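Local structure of taurine dioxygenase (Burkholderia xenovorans, 5KEU) at residues G30-G35 / F61-F66; A168-L173 / H204-V209; L288-L293 / A318-N323. The protein probably acts as an iron-dependent 2-oxoglutarate dioxygenase of the TauD/TfdA family, and binds a magnesium ion in this crystal. All coordinates share one frame; numbering follows the deposited sequence. Where two conformers were deposited one is given.

Contact 1: G30-G35 / F61-F66; sequences GAELHG and FFREQF
Glu32 and Phe61 are bridge partners on strands 31-34 and 59-62, the two parallel strands of a beta-alpha-beta unit whose crossover is helix 44-57. The backbone of Phe61 serves two residues of the other strand: its N donates to Ala31 O at 2.8 Å, and its O accepts from Leu33 N at 2.8 Å. Where the strands part, a water takes over, donating to Leu33 O and accepting from Arg63 N. On the face carrying Glu32 and Phe61, an extended glutamate, its CG anti to the backbone N (chi1 -163°), can reach across to Arg63. The salt bridge runs from Arg63 NE to Glu32 OE2 at 3.0 Å and is nearly straight (169°). The carboxylate lies at the guanidinium edge but is turned almost perpendicular to it, and the N-H comes in from well above the carboxylate plane. A second water links OE2 to Arg63 NH2, while His34 NE2 donates to Glu32 OE1 at 2.7 Å from within its ring plane. Both carboxylate oxygens are therefore engaged, and the positive guanidinium would favour a charged glutamate. Arg63 NH1 is held elsewhere, by Ser262 OG and Lys257 O. The reverse face is apolar: Leu33 CD1 packs obliquely against the Phe62 ring, 3.8 Å from Phe62 CZ. At Gly30 the positive phi (98°) would push a CB against the preceding carbonyl O, which calls for glycine. Leu33 and Phe62 pack on Ile50 of helix 44-57, Phe61 stacks on Phe256 and meets Trp152 edge-to-face, and strands 21-24 and 263-267 flank the pair.

Contact 2: A168-L173 / H204-V209; sequences AFVDGL and HPLVRV
Val207 holds CG1 anti to its backbone N (chi1 174°) and CG2 beside that N, and this rotation presents CG2 to Val170. Val170, at chi1 -63°, places its own CG2 in the crowded position between N and carbonyl carbon, and Val170 CG2 meets Val207 CG2 at 3.6 Å, the side chains crossing at about a right angle. Beta-branched valines suit this place because each offers a stubby, rigid surface close to its backbone. Val207 CG2 also lies 3.5 Å from Val170 O, a carbonyl already used by Leu173 N just after the helix. The aliphatic part of the contact continues at Leu173, which runs beside Leu206 and points the same way; Leu173 CB is 3.5 Å from Leu206 CD1, a value for one of two Leu206 conformers and so doubtful. The one direct hydrogen bond across the contact is firmer: Leu206 N donates to Leu173 O at 2.9 Å, nearly straight (171°), though it meets the carbonyl tilted from its plane. A water nearby accepts from Val207 N at 3.1 Å, with Asp171 O and Leu173 O both within reach of its protons, and so bridges the two segments. Asp171 touches Val207 with OD1, but its oxygens have their main partners elsewhere: OD1 hydrogen-bonds Tyr159 OH, OD2 forms a salt bridge with Arg216. Leu243 of helix 233-247 and Ile228 of strand 225-228 close over Val170 and Leu206 respectively. The arrangement is that of a helix running through a short turn into a strand of the antiparallel sheet: helix 164-171 leads into strand 174-179, which pairs antiparallel with strand 200-209, and the Leu206-Leu173 bond extends that pairing to where strand 200-209 is interrupted.

Contact 3: L288-L293 / A318-N323; sequences LYRTTL and AAVALN. With MG (magnesium ion), chain C; FMT (formic acid), chain S.
Arg290 reaches from strand 288-293 to the carbonyls at the C-terminal end of helix 318-322. Its NH1 donates to Val320 O at 2.9 Å and its NH2 to Ala321 O at 2.9 Å; both bonds are bent, and a further one from NH2 to Val320 O is weak. Ala321 O lies in the guanidinium plane, but NH2 stands above the plane of that carbonyl. Over a guanidinium face is Asn323 OXT, 3.5 Å from NH2, a purely electrostatic salt bridge with no N-H aimed at it. A water completes the link, accepting from NH2 and donating to OXT at 2.9 Å. Arginine suits the site because it is long and brings several N-H donors and a positive charge; its chain, extended through CD (chi1 -179°) and bent at chi3, delivers them. Thr292 lies farther along the strand, its OG1 3.8 Å from Val320 CG1 and hydrogen-bonded to Thr83. Asn323 ends the chain, and its O binds the magnesium ion at 2.0 Å, beside His123, Asp125, His273 and two waters, one of which also donates to OXT. The metal and the guanidinium thus share one terminal carboxylate. Their positive charges would stabilise its anionic form, while Arg290 would partly offset the negative helix end; the two histidines and aspartate are consistent with the facial triad that holds iron in this family.

From the N terminus the three contacts follow one another in series, each closing before the next opens, so none lies within or crosses another. Contact 1 closes a loop of 25 residues, largely the crossover helix 44-57, near one edge of the seven-stranded mixed sheet. Contact 2 shuts a 30-residue excursion, partly disordered, with strand 174-179 in its modelled part, and ties the end of helix 164-171 to the five-stranded antiparallel sheet; its centre is 34 Å from that of contact 1, across the middle of the chain. Contact 3 returns to the mixed sheet, closing 24 residues that include strand 307-310 between strand 287-293 and the end of C-terminal helix 313-322, at the metal.

Contact 1: G30-G35 / F61-F66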
loop_
_atom_site.group_PDB
_atom_site.type_symbol
_atom_site.label_atom_id
_atom_site.label_comp_id
_atom_site.label_asym_id
_atom_site.label_seq_id
_atom_site.Cartn_x
_atom_site.Cartn_y
_atom_site.Cartn_z
ATOM N N GLY B 30 -4.042 5.574 -10.854
ATOM C CA GLY B 30 -4.826 6.411 -9.974
ATOM C C GLY B 30 -4.793 7.868 -10.376
ATOM O O GLY B 30 -3.714 8.419 -10.631
ATOM N N ALA B 31 -5.958 8.516 -10.416
ATOM C CA ALA B 31 -5.997 9.950 -10.661
ATOM C C ALA B 31 -7.245 10.543 -10.023
ATOM O O ALA B 31 -8.335 9.965 -10.084
ATOM C CB ALA B 31 -5.957 10.276 -12.169
ATOM N N GLU B 32 -7.068 11.702 -9.404
ATOM C CA GLU B 32 -8.172 12.440 -8.822
ATOM C C GLU B 32 -8.682 13.432 -9.859
ATOM O O GLU B 32 -7.884 14.144 -10.484
ATOM C CB GLU B 32 -7.705 13.152 -7.551
ATOM C CG GLU B 32 -8.813 13.619 -6.653
ATOM C CD GLU B 32 -8.283 14.074 -5.304
ATOM O OE1 GLU B 32 -7.890 15.255 -5.200
ATOM O OE2 GLU B 32 -8.242 13.240 -4.364
ATOM N N LEU B 33 -9.997 13.453 -10.076
ATOM C CA LEU B 33 -10.607 14.364 -11.039
ATOM C C LEU B 33 -11.337 15.495 -10.317
ATOM O O LEU B 33 -11.964 15.282 -9.272
ATOM C CB LEU B 33 -11.582 13.635 -11.974
ATOM C CG LEU B 33 -11.091 12.361 -12.671
ATOM C CD1 LEU B 33 -12.091 11.882 -13.718
ATOM C CD2 LEU B 33 -9.715 12.515 -13.280
ATOM N N HIS B 34 -11.249 16.698 -10.874
ATOM C CA HIS B 34 -11.931 17.851 -10.312
ATOM C C HIS B 34 -12.536 18.649 -11.453
ATOM O O HIS B 34 -12.085 18.560 -12.597
ATOM C CB HIS B 34 -10.990 18.732 -9.470
ATOM C CG HIS B 34 -10.489 18.066 -8.220
ATOM N ND1 HIS B 34 -11.211 18.046 -7.043
ATOM C CD2 HIS B 34 -9.335 17.401 -7.962
ATOM C CE1 HIS B 34 -10.526 17.394 -6.118
ATOM N NE2 HIS B 34 -9.386 16.991 -6.651
ATOM N N GLY B 35 -13.589 19.392 -11.140
ATOM C CA GLY B 35 -14.254 20.231 -12.115
ATOM C C GLY B 35 -15.516 19.656 -12.722
ATOM O O GLY B 35 -15.943 20.129 -13.782
ATOM N N PHE B 61 -10.804 9.034 -9.085
ATOM C CA PHE B 61 -11.425 9.391 -7.819
ATOM C C PHE B 61 -12.043 10.777 -7.911
ATOM O O PHE B 61 -11.531 11.655 -8.608
ATOM C CB PHE B 61 -10.404 9.353 -6.672
ATOM C CG PHE B 61 -9.715 8.022 -6.528
ATOM C CD1 PHE B 61 -10.352 6.954 -5.897
ATOM C CD2 PHE B 61 -8.434 7.833 -7.034
ATOM C CE1 PHE B 61 -9.715 5.725 -5.745
ATOM C CE2 PHE B 61 -7.787 6.610 -6.896
ATOM C CZ PHE B 61 -8.418 5.555 -6.246
ATOM N N PHE B 62 -13.170 10.947 -7.225
ATOM C CA PHE B 62 -13.812 12.239 -7.067
ATOM C C PHE B 62 -13.955 12.525 -5.575
ATOM O O PHE B 62 -14.036 11.601 -4.758
ATOM C CB PHE B 62 -15.198 12.269 -7.737
ATOM C CG PHE B 62 -15.203 11.808 -9.178
ATOM C CD1 PHE B 62 -15.153 12.732 -10.216
ATOM C CD2 PHE B 62 -15.286 10.457 -9.491
ATOM C CE1 PHE B 62 -15.190 12.315 -11.557
ATOM C CE2 PHE B 62 -15.321 10.031 -10.833
ATOM C CZ PHE B 62 -15.265 10.965 -11.858
ATOM N N ARG B 63 -13.972 13.807 -5.216
ATOM C CA ARG B 63 -14.170 14.231 -3.837
ATOM C C ARG B 63 -15.371 15.159 -3.753
ATOM O O ARG B 63 -15.695 15.865 -4.715
ATOM C CB ARG B 63 -12.939 14.967 -3.270
ATOM C CG ARG B 63 -11.623 14.206 -3.364
ATOM C CD ARG B 63 -11.603 13.006 -2.429
ATOM N NE ARG B 63 -10.254 12.470 -2.245
ATOM C CZ ARG B 63 -9.933 11.576 -1.312
ATOM N NH1 ARG B 63 -10.869 11.118 -0.496
ATOM N NH2 ARG B 63 -8.683 11.143 -1.186
ATOM N N GLU B 64 -16.017 15.165 -2.582
ATOM C CA GLU B 64 -17.111 16.098 -2.289
ATOM C C GLU B 64 -18.244 15.981 -3.308
ATOM O O GLU B 64 -18.817 16.981 -3.749
ATOM C CB GLU B 64 -16.591 17.534 -2.212
ATOM C CG GLU B 64 -15.462 17.690 -1.204
ATOM C CD GLU B 64 -15.958 17.689 0.228
ATOM O OE1 GLU B 64 -17.032 18.275 0.488
ATOM O OE2 GLU B 64 -15.278 17.099 1.098
ATOM N N GLN B 65 -18.566 14.748 -3.687
ATOM C CA GLN B 65 -19.700 14.432 -4.555
ATOM C C GLN B 65 -20.724 13.696 -3.693
ATOM O O GLN B 65 -20.649 12.481 -3.522
ATOM C CB GLN B 65 -19.263 13.583 -5.749
ATOM C CG GLN B 65 -18.150 14.205 -6.592
ATOM C CD GLN B 65 -18.579 15.495 -7.257
ATOM O OE1 GLN B 65 -19.713 15.620 -7.711
ATOM N NE2 GLN B 65 -17.675 16.472 -7.307
ATOM N N PHE B 66 -21.678 14.434 -3.140
ATOM C CA PHE B 66 -22.664 13.865 -2.224
ATOM C C PHE B 66 -23.891 13.515 -3.057
ATOM O O PHE B 66 -24.651 14.400 -3.457
ATOM C CB PHE B 66 -22.980 14.839 -1.091
ATOM C CG PHE B 66 -21.765 15.233 -0.299
ATOM C CD1 PHE B 66 -21.323 14.439 0.763
ATOM C CD2 PHE B 66 -21.037 16.364 -0.644
ATOM C CE1 PHE B 66 -20.187 14.783 1.475
ATOM C CE2 PHE B 66 -19.889 16.721 0.066
ATOM C CZ PHE B 66 -19.467 15.933 1.128
HETATM O O HOH W 1 -6.500 11.397 -3.250
HETATM O O HOH W 2 -14.169 15.637 -7.568
#

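Contact 2: A168-L173 / H204-V209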
loop_
_atom_site.group_PDB
_atom_site.type_symbol
_atom_site.label_atom_id
_atom_site.label_comp_id
_atom_site.label_asym_id
_atom_site.label_seq_id
_atom_site.Cartn_x
_atom_site.Cartn_y
_atom_site.Cartn_z
ATOM N N ALA B 168 5.569 -14.328 -22.854
ATOM C CA ALA B 168 5.216 -15.280 -23.905
ATOM C C ALA B 168 4.603 -16.543 -23.320
ATOM O O ALA B 168 3.699 -17.140 -23.923
ATOM C CB ALA B 168 6.453 -15.632 -24.745
ATOM N N PHE B 169 5.080 -16.946 -22.142
ATOM C CA PHE B 169 4.569 -18.130 -21.462
ATOM C C PHE B 169 3.119 -17.933 -21.009
ATOM O O PHE B 169 2.239 -18.725 -21.363
ATOM C CB PHE B 169 5.492 -18.458 -20.277
ATOM C CG PHE B 169 5.076 -19.679 -19.483
ATOM C CD1 PHE B 169 4.712 -20.852 -20.125
ATOM C CD2 PHE B 169 5.085 -19.646 -18.101
ATOM C CE1 PHE B 169 4.344 -21.978 -19.396
ATOM C CE2 PHE B 169 4.715 -20.767 -17.352
ATOM C CZ PHE B 169 4.355 -21.930 -17.995
ATOM N N VAL B 170 2.842 -16.874 -20.237
ATOM C CA VAL B 170 1.485 -16.715 -19.713
ATOM C C VAL B 170 0.498 -16.373 -20.821
ATOM O O VAL B 170 -0.703 -16.640 -20.668
ATOM C CB VAL B 170 1.425 -15.676 -18.569
ATOM C CG1 VAL B 170 2.285 -16.150 -17.369
ATOM C CG2 VAL B 170 1.895 -14.309 -19.019
ATOM N N ASP B 171 0.971 -15.830 -21.950
ATOM C CA ASP B 171 0.078 -15.551 -23.077
ATOM C C ASP B 171 -0.735 -16.783 -23.444
ATOM O O ASP B 171 -1.885 -16.674 -23.893
ATOM C CB ASP B 171 0.874 -15.117 -24.315
ATOM C CG ASP B 171 1.299 -13.658 -24.301
ATOM O OD1 ASP B 171 0.908 -12.870 -23.419
ATOM O OD2 ASP B 171 2.053 -13.293 -25.224
ATOM N N GLY B 172 -0.125 -17.965 -23.328
ATOM C CA GLY B 172 -0.743 -19.189 -23.798
ATOM C C GLY B 172 -1.503 -19.952 -22.739
ATOM O O GLY B 172 -2.023 -21.034 -23.025
ATOM N N LEU B 173 -1.594 -19.421 -21.521
ATOM C CA LEU B 173 -2.167 -20.154 -20.399
ATOM C C LEU B 173 -3.590 -19.696 -20.092
ATOM O O LEU B 173 -3.962 -18.548 -20.342
ATOM C CB LEU B 173 -1.300 -19.979 -19.156
ATOM C CG LEU B 173 0.118 -20.556 -19.250
ATOM C CD1 LEU B 173 0.881 -20.259 -17.961
ATOM C CD2 LEU B 173 0.080 -22.060 -19.551
ATOM N N HIS B 204 -10.785 -18.586 -17.729
ATOM C CA HIS B 204 -10.398 -17.326 -18.338
ATOM C C HIS B 204 -8.988 -17.423 -18.890
ATOM O O HIS B 204 -8.181 -18.230 -18.411
ATOM C CB HIS B 204 -10.435 -16.179 -17.309
ATOM C CG HIS B 204 -11.812 -15.755 -16.912
ATOM N ND1 HIS B 204 -12.726 -15.237 -17.808
ATOM C CD2 HIS B 204 -12.423 -15.749 -15.705
ATOM C CE1 HIS B 204 -13.838 -14.925 -17.167
ATOM N NE2 HIS B 204 -13.677 -15.223 -15.887
ATOM N N PRO B 205 -8.638 -16.599 -19.880
ATOM C CA PRO B 205 -7.223 -16.465 -20.236
ATOM C C PRO B 205 -6.450 -15.877 -19.066
ATOM O O PRO B 205 -6.969 -15.051 -18.313
ATOM C CB PRO B 205 -7.245 -15.498 -21.422
ATOM C CG PRO B 205 -8.481 -14.668 -21.180
ATOM C CD PRO B 205 -9.489 -15.669 -20.649
ATOM N N LEU B 206 -5.211 -16.337 -18.886
ATOM C CA LEU B 206 -4.351 -15.707 -17.892
ATOM C C LEU B 206 -3.968 -14.297 -18.314
ATOM O O LEU B 206 -3.674 -13.455 -17.463
ATOM C CB LEU B 206 -3.085 -16.535 -17.664
ATOM C CG LEU B 206 -3.073 -17.626 -16.603
ATOM C CD1 LEU B 206 -1.622 -18.004 -16.284
ATOM C CD2 LEU B 206 -3.776 -17.146 -15.347
ATOM N N VAL B 207 -3.966 -14.026 -19.622
ATOM C CA VAL B 207 -3.656 -12.711 -20.161
ATOM C C VAL B 207 -4.890 -12.227 -20.901
ATOM O O VAL B 207 -5.266 -12.805 -21.925
ATOM C CB VAL B 207 -2.445 -12.749 -21.102
ATOM C CG1 VAL B 207 -2.251 -11.386 -21.767
ATOM C CG2 VAL B 207 -1.219 -13.175 -20.317
ATOM N N ARG B 208 -5.532 -11.182 -20.393
ATOM C CA ARG B 208 -6.735 -10.668 -21.042
ATOM C C ARG B 208 -6.383 -9.496 -21.942
ATOM O O ARG B 208 -5.713 -8.556 -21.501
ATOM C CB ARG B 208 -7.770 -10.223 -20.009
ATOM C CG ARG B 208 -9.057 -9.806 -20.688
ATOM C CD ARG B 208 -10.076 -9.251 -19.691
ATOM N NE ARG B 208 -11.234 -8.771 -20.439
ATOM C CZ ARG B 208 -12.393 -8.411 -19.897
ATOM N NH1 ARG B 208 -12.563 -8.478 -18.579
ATOM N NH2 ARG B 208 -13.373 -7.982 -20.686
ATOM N N VAL B 209 -6.862 -9.533 -23.188
ATOM C CA VAL B 209 -6.628 -8.436 -24.120
ATOM C C VAL B 209 -7.726 -7.394 -23.935
ATOM O O VAL B 209 -8.903 -7.656 -24.219
ATOM C CB VAL B 209 -6.573 -8.936 -25.569
ATOM C CG1 VAL B 209 -6.399 -7.748 -26.517
ATOM C CG2 VAL B 209 -5.443 -9.941 -25.713
HETATM O O HOH W 3 -3.818 -16.183 -21.831
#

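Contact 3: L288-L293 / A318-N323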
loop_
_atom_site.group_PDB
_atom_site.type_symbol
_atom_site.label_atom_id
_atom_site.label_comp_id
_atom_site.label_asym_id
_atom_site.label_seq_id
_atom_site.Cartn_x
_atom_site.Cartn_y
_atom_site.Cartn_z
ATOM N N LEU B 288 -20.805 2.502 2.524
ATOM C CA LEU B 288 -20.582 2.864 1.133
ATOM C C LEU B 288 -21.663 2.202 0.289
ATOM O O LEU B 288 -22.405 1.334 0.762
ATOM C CB LEU B 288 -19.185 2.442 0.642
ATOM C CG LEU B 288 -17.985 3.030 1.416
ATOM C CD1 LEU B 288 -17.545 2.111 2.561
ATOM C CD2 LEU B 288 -16.793 3.358 0.510
ATOM N N TYR B 289 -21.749 2.616 -0.974
ATOM C CA TYR B 289 -22.677 2.002 -1.915
ATOM C C TYR B 289 -21.980 1.833 -3.247
ATOM O O TYR B 289 -21.177 2.680 -3.645
ATOM C CB TYR B 289 -23.958 2.831 -2.091
ATOM C CG TYR B 289 -24.759 2.954 -0.832
ATOM C CD1 TYR B 289 -24.622 4.068 -0.012
ATOM C CD2 TYR B 289 -25.654 1.958 -0.450
ATOM C CE1 TYR B 289 -25.354 4.181 1.151
ATOM C CE2 TYR B 289 -26.399 2.072 0.714
ATOM C CZ TYR B 289 -26.231 3.188 1.508
ATOM O OH TYR B 289 -26.944 3.327 2.672
ATOM N N ARG B 290 -22.273 0.724 -3.922
ATOM C CA ARG B 290 -21.556 0.368 -5.133
ATOM C C ARG B 290 -22.553 0.110 -6.251
ATOM O O ARG B 290 -23.613 -0.476 -6.022
ATOM C CB ARG B 290 -20.675 -0.893 -4.944
ATOM C CG ARG B 290 -19.899 -1.254 -6.229
ATOM C CD ARG B 290 -18.909 -2.407 -6.121
ATOM N NE ARG B 290 -19.203 -3.399 -5.095
ATOM C CZ ARG B 290 -20.025 -4.435 -5.241
ATOM N NH1 ARG B 290 -20.694 -4.621 -6.371
ATOM N NH2 ARG B 290 -20.201 -5.282 -4.236
ATOM N N THR B 291 -22.203 0.554 -7.453
ATOM C CA THR B 291 -22.834 0.079 -8.674
ATOM C C THR B 291 -21.757 -0.584 -9.513
ATOM O O THR B 291 -20.562 -0.282 -9.366
ATOM C CB THR B 291 -23.478 1.214 -9.464
ATOM O OG1 THR B 291 -22.483 2.208 -9.758
ATOM C CG2 THR B 291 -24.591 1.842 -8.664
ATOM N N THR B 292 -22.155 -1.512 -10.389
ATOM C CA THR B 292 -21.162 -2.079 -11.289
ATOM C C THR B 292 -21.781 -2.189 -12.674
ATOM O O THR B 292 -22.997 -2.218 -12.828
ATOM C CB THR B 292 -20.605 -3.435 -10.804
ATOM O OG1 THR B 292 -21.430 -4.503 -11.255
ATOM C CG2 THR B 292 -20.523 -3.486 -9.281
ATOM N N LEU B 293 -20.922 -2.192 -13.680
ATOM C CA LEU B 293 -21.331 -2.095 -15.072
ATOM C C LEU B 293 -21.086 -3.425 -15.764
ATOM O O LEU B 293 -19.984 -3.973 -15.681
ATOM C CB LEU B 293 -20.554 -0.972 -15.770
ATOM C CG LEU B 293 -20.759 0.425 -15.165
ATOM C CD1 LEU B 293 -19.978 1.483 -15.956
ATOM C CD2 LEU B 293 -22.257 0.785 -15.091
ATOM N N ALA B 318 -24.832 -13.079 -6.669
ATOM C CA ALA B 318 -24.243 -13.069 -5.334
ATOM C C ALA B 318 -22.784 -12.632 -5.391
ATOM O O ALA B 318 -22.324 -11.860 -4.541
ATOM C CB ALA B 318 -24.365 -14.450 -4.693
ATOM N N ALA B 319 -22.041 -13.113 -6.392
ATOM C CA ALA B 319 -20.648 -12.693 -6.525
ATOM C C ALA B 319 -20.559 -11.209 -6.854
ATOM O O ALA B 319 -19.748 -10.490 -6.257
ATOM C CB ALA B 319 -19.926 -13.531 -7.584
ATOM N N VAL B 320 -21.401 -10.724 -7.780
ATOM C CA VAL B 320 -21.444 -9.286 -8.050
ATOM C C VAL B 320 -21.678 -8.514 -6.760
ATOM O O VAL B 320 -21.023 -7.496 -6.494
ATOM C CB VAL B 320 -22.518 -8.947 -9.107
ATOM C CG1 VAL B 320 -22.692 -7.430 -9.210
ATOM C CG2 VAL B 320 -22.145 -9.525 -10.473
ATOM N N ALA B 321 -22.598 -9.005 -5.922
ATOM C CA ALA B 321 -22.955 -8.276 -4.712
ATOM C C ALA B 321 -21.852 -8.337 -3.657
ATOM O O ALA B 321 -21.681 -7.383 -2.887
ATOM C CB ALA B 321 -24.271 -8.816 -4.142
ATOM N N LEU B 322 -21.091 -9.427 -3.610
ATOM C CA LEU B 322 -20.204 -9.678 -2.479
ATOM C C LEU B 322 -18.726 -9.460 -2.770
ATOM O O LEU B 322 -17.983 -9.134 -1.841
ATOM C CB LEU B 322 -20.403 -11.108 -1.961
ATOM C CG LEU B 322 -21.792 -11.409 -1.373
ATOM C CD1 LEU B 322 -21.942 -12.889 -1.100
ATOM C CD2 LEU B 322 -22.033 -10.604 -0.097
ATOM N N ASN B 323 -18.277 -9.640 -4.017
ATOM C CA ASN B 323 -16.850 -9.488 -4.369
ATOM C C ASN B 323 -16.368 -8.034 -4.266
ATOM O O ASN B 323 -15.174 -7.761 -4.076
ATOM C CB ASN B 323 -16.562 -10.004 -5.796
ATOM C CG ASN B 323 -16.747 -11.513 -5.931
ATOM O OD1 ASN B 323 -16.607 -12.061 -7.026
ATOM N ND2 ASN B 323 -17.065 -12.190 -4.822
ATOM O OXT ASN B 323 -17.167 -7.103 -4.393
HETATM MG MG MG C . -13.955 -6.287 -4.816
HETATM C C FMT S . -29.059 0.185 2.784
HETATM O O1 FMT S . -29.895 1.045 2.507
HETATM O O2 FMT S . -28.079 0.376 3.505
HETATM O O HOH W 4 -18.528 -5.715 -2.278
HETATM O O HOH W 5 -15.509 -5.092 -5.069
HETATM O O HOH W 6 -13.737 -5.498 -2.891
#